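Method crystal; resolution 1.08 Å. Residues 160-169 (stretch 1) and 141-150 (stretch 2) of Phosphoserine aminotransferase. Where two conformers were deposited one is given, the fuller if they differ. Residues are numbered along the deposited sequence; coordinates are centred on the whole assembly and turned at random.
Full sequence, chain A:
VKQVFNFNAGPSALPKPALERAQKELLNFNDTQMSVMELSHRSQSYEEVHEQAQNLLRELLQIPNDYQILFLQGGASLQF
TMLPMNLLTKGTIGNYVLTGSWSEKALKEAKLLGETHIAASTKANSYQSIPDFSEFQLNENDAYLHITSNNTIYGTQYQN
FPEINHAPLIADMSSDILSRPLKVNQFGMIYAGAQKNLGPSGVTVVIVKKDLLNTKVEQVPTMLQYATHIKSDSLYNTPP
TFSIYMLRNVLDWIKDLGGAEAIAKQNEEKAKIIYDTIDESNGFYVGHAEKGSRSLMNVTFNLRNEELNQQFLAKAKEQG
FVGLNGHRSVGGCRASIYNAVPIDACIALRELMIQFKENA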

# COMPACT_ATOMS: atom_id res chain seq x y z
N ASN A 160 12.95 -21.87 17.52
CA ASN A 160 14.31 -21.49 17.10
C ASN A 160 14.36 -21.84 15.62
O ASN A 160 13.34 -22.34 15.07
CB ASN A 160 15.38 -22.16 17.95
CG ASN A 160 15.04 -23.62 18.13
OD1 ASN A 160 14.87 -24.31 17.13
ND2 ASN A 160 14.92 -24.07 19.37
N PHE A 161 15.45 -21.55 14.97
CA PHE A 161 15.53 -21.61 13.52
C PHE A 161 16.68 -22.47 13.11
O PHE A 161 17.73 -22.51 13.74
CB PHE A 161 15.68 -20.20 12.94
CG PHE A 161 14.44 -19.37 13.24
CD1 PHE A 161 14.47 -18.34 14.13
CD2 PHE A 161 13.24 -19.66 12.60
CE1 PHE A 161 13.31 -17.62 14.41
CE2 PHE A 161 12.09 -18.92 12.87
CZ PHE A 161 12.12 -17.87 13.75
N PRO A 162 16.52 -23.17 11.98
CA PRO A 162 17.61 -24.06 11.57
C PRO A 162 18.81 -23.33 11.03
O PRO A 162 18.71 -22.23 10.47
CB PRO A 162 16.88 -24.85 10.50
CG PRO A 162 15.89 -23.92 9.88
CD PRO A 162 15.38 -23.12 11.07
N GLU A 163 19.98 -23.95 11.18
CA GLU A 163 21.24 -23.52 10.61
C GLU A 163 21.34 -24.18 9.25
O GLU A 163 21.54 -25.39 9.16
CB GLU A 163 22.40 -24.03 11.47
CG GLU A 163 23.74 -23.50 11.00
CD GLU A 163 24.78 -23.29 12.10
OE1 GLU A 163 25.97 -23.43 11.71
OE2 GLU A 163 24.43 -22.98 13.26
N ILE A 164 21.24 -23.35 8.23
CA ILE A 164 21.17 -23.67 6.79
C ILE A 164 22.40 -23.06 6.16
O ILE A 164 22.58 -21.85 6.41
CB ILE A 164 19.82 -23.13 6.25
CG1 ILE A 164 18.67 -23.80 7.06
CG2 ILE A 164 19.44 -23.23 4.81
CD1 ILE A 164 18.66 -25.31 6.91
N ASN A 165 23.23 -23.77 5.46
CA ASN A 165 24.48 -23.35 4.88
C ASN A 165 24.53 -23.45 3.36
O ASN A 165 25.42 -22.87 2.71
CB ASN A 165 25.66 -24.17 5.53
CG ASN A 165 25.64 -24.23 7.06
OD1 ASN A 165 25.78 -23.22 7.78
ND2 ASN A 165 25.52 -25.41 7.71
N HIS A 166 23.63 -24.22 2.75
CA HIS A 166 23.72 -24.63 1.36
C HIS A 166 22.95 -23.68 0.42
O HIS A 166 23.15 -23.74 -0.77
CB HIS A 166 23.22 -26.05 1.13
CG HIS A 166 21.73 -26.15 1.21
ND1 HIS A 166 20.98 -25.87 2.34
CD2 HIS A 166 20.82 -26.47 0.27
CE1 HIS A 166 19.68 -26.03 2.07
NE2 HIS A 166 19.54 -26.38 0.83
N ALA A 167 22.10 -22.85 1.01
CA ALA A 167 21.18 -21.94 0.32
C ALA A 167 20.69 -20.94 1.36
O ALA A 167 20.74 -21.25 2.56
CB ALA A 167 20.01 -22.75 -0.24
N PRO A 168 20.20 -19.77 1.00
CA PRO A 168 19.67 -18.87 1.99
C PRO A 168 18.37 -19.34 2.60
O PRO A 168 17.50 -19.88 1.93
CB PRO A 168 19.42 -17.60 1.13
CG PRO A 168 19.26 -18.07 -0.27
CD PRO A 168 20.24 -19.22 -0.39
N LEU A 169 18.25 -19.10 3.90
CA LEU A 169 17.03 -19.31 4.65
C LEU A 169 16.14 -18.06 4.53
O LEU A 169 16.64 -16.94 4.79
CB LEU A 169 17.34 -19.64 6.10
CG LEU A 169 16.14 -19.92 7.03
CD1 LEU A 169 15.40 -21.17 6.61
CD2 LEU A 169 16.61 -20.04 8.49
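Stretch 2 141-150: NDAYLHITSN

Stretch 2 comes in beside stretch 1 as a strand that runs through L145, H146 and I147 to T148, and meets it in strand-like fashion only at the end of stretch 1. Most of stretch 1 has no regular secondary structure, but at L169 it forms a parallel bridge with L145, their CA atoms 5.0 Å apart. The backbone amide of L145 donates a hydrogen bond to the carbonyl of P168, N to O 3.0 Å, with an angle of 165° at the hydrogen that is close to straight. P168 lacks an amide hydrogen, yet its carbonyl is free to accept, so a proline is no obstacle here. Two CA-H...O contacts support the bridge: CA of Y144 lies 3.3 Å from O of P168, and CA of L169 lies 3.5 Å from O of L145.

The chain turns a corner at A143. The CB of A143 points away from stretch 1, so its backbone makes the contact, its O lying 3.3 Å from CD of P168. A167 directs its small side chain toward this bend, with CB 3.6 Å from O of D142 and 4.0 Å from CA of Y144; a methyl group allows such close approach to main chain. P168, its ring puckered C-gamma endo, places CG 4.0 Å from CB of Y144. With chi1 at 57° (p), the tyrosine side chain then leads away, and its hydroxyl is hydrogen-bonded elsewhere in the structure.

Just before the corner, D142 points toward stretch 1 in the m rotamer, chi1 -74°, and H166 answers in the p rotamer, chi1 74°. The two side chains meet in a hydrogen bond from NE2 of H166 to OD2 of D142, 2.8 Å long and with an angle of 168° at the hydrogen. The carboxylate oxygen lies at the edge of the imidazole, near the ring plane, where the N-H points. An acidic acceptor suits this place, as does a ring that can carry a donor well beyond its own backbone.

Beyond the corner the side-chain contacts are apolar. L145 and L169 lie on the same face of the sheet and share one conformation, chi1 t and chi2 p, the common leucine rotamer that keeps its branches clear of the backbone. CD2 of L145 comes within 4.1 Å of CD1 of L169 and 3.8 Å of CD1 of I164, whose chi angles are both m. L145 gives up more surface to stretch 1 than any other residue of stretch 2.

I147 points toward stretch 1, whereas H146 and T148 point away, the alternation expected of a strand. The p, t conformation of I147 sends its CD1 to 3.5 Å from CD2 of F161, while CG2 of I147 lies 4.0 Å from CD1 of L169. F161 starts sideways, but chi1 of -64° (m) brings its ring nearer, and the ring edge meets S149, CE2 of F161 to CB of S149 3.9 Å. The hydroxyl of S149 is hydrogen-bonded elsewhere in the structure.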

# COMPACT_ATOMS: atom_id res chain seq x y z
N ASN A 141 20.84 -28.05 -5.23
CA ASN A 141 20.47 -26.96 -6.12
C ASN A 141 19.28 -26.18 -5.58
O ASN A 141 18.58 -25.50 -6.37
CB ASN A 141 20.22 -27.48 -7.54
CG ASN A 141 19.09 -28.50 -7.65
OD1 ASN A 141 18.99 -29.38 -6.78
ND2 ASN A 141 18.27 -28.45 -8.69
N ASP A 142 19.00 -26.22 -4.28
CA ASP A 142 18.03 -25.30 -3.70
C ASP A 142 18.43 -23.86 -3.97
O ASP A 142 19.57 -23.43 -3.70
CB ASP A 142 17.89 -25.50 -2.19
CG ASP A 142 17.14 -26.74 -1.78
OD1 ASP A 142 16.34 -27.30 -2.58
OD2 ASP A 142 17.32 -27.17 -0.60
N ALA A 143 17.48 -23.06 -4.46
CA ALA A 143 17.66 -21.60 -4.54
C ALA A 143 17.56 -20.97 -3.15
O ALA A 143 18.18 -19.93 -2.85
CB ALA A 143 16.61 -20.99 -5.46
N TYR A 144 16.77 -21.56 -2.27
CA TYR A 144 16.48 -21.09 -0.92
C TYR A 144 15.70 -22.16 -0.23
O TYR A 144 15.15 -23.07 -0.85
CB TYR A 144 15.70 -19.78 -0.98
CG TYR A 144 14.41 -19.78 -1.75
CD1 TYR A 144 14.40 -19.25 -3.05
CD2 TYR A 144 13.23 -20.29 -1.23
CE1 TYR A 144 13.24 -19.24 -3.80
CE2 TYR A 144 12.08 -20.29 -1.98
CZ TYR A 144 12.06 -19.77 -3.25
OH TYR A 144 10.93 -19.74 -4.02
N LEU A 145 15.61 -22.02 1.11
CA LEU A 145 14.70 -22.80 1.95
C LEU A 145 13.77 -21.81 2.62
O LEU A 145 14.27 -20.89 3.30
CB LEU A 145 15.46 -23.59 3.02
CG LEU A 145 14.56 -24.46 3.91
CD1 LEU A 145 13.93 -25.58 3.11
CD2 LEU A 145 15.37 -24.97 5.09
N HIS A 146 12.47 -21.95 2.40
CA HIS A 146 11.46 -21.00 2.90
C HIS A 146 10.69 -21.61 4.04
O HIS A 146 10.20 -22.74 3.93
CB HIS A 146 10.52 -20.62 1.75
CG HIS A 146 9.47 -19.62 2.14
ND1 HIS A 146 8.31 -19.94 2.88
CD2 HIS A 146 9.36 -18.30 1.84
CE1 HIS A 146 7.58 -18.82 3.01
NE2 HIS A 146 8.21 -17.81 2.40
N ILE A 147 10.55 -20.84 5.14
CA ILE A 147 9.77 -21.22 6.30
C ILE A 147 8.77 -20.12 6.61
O ILE A 147 8.91 -18.97 6.18
CB ILE A 147 10.67 -21.49 7.53
CG1 ILE A 147 11.35 -20.23 8.06
CG2 ILE A 147 11.68 -22.60 7.22
CD1 ILE A 147 12.10 -20.42 9.35
N THR A 148 7.78 -20.48 7.45
CA THR A 148 6.79 -19.55 7.97
C THR A 148 6.96 -19.59 9.49
O THR A 148 6.68 -20.63 10.13
CB THR A 148 5.37 -19.97 7.59
OG1 THR A 148 5.32 -20.27 6.18
CG2 THR A 148 4.37 -18.90 7.98
N SER A 149 7.51 -18.53 10.09
CA SER A 149 7.90 -18.62 11.52
C SER A 149 6.74 -18.82 12.46
O SER A 149 6.85 -19.57 13.43
CB SER A 149 8.69 -17.36 11.89
OG SER A 149 7.94 -16.20 11.59
N ASN A 150 5.61 -18.17 12.17
CA ASN A 150 4.41 -18.24 12.98
C ASN A 150 3.25 -18.51 12.01
O ASN A 150 3.00 -17.75 11.06
CB ASN A 150 4.23 -16.95 13.81
CG ASN A 150 3.07 -17.11 14.81
OD1 ASN A 150 3.30 -17.71 15.88
ND2 ASN A 150 1.90 -16.62 14.43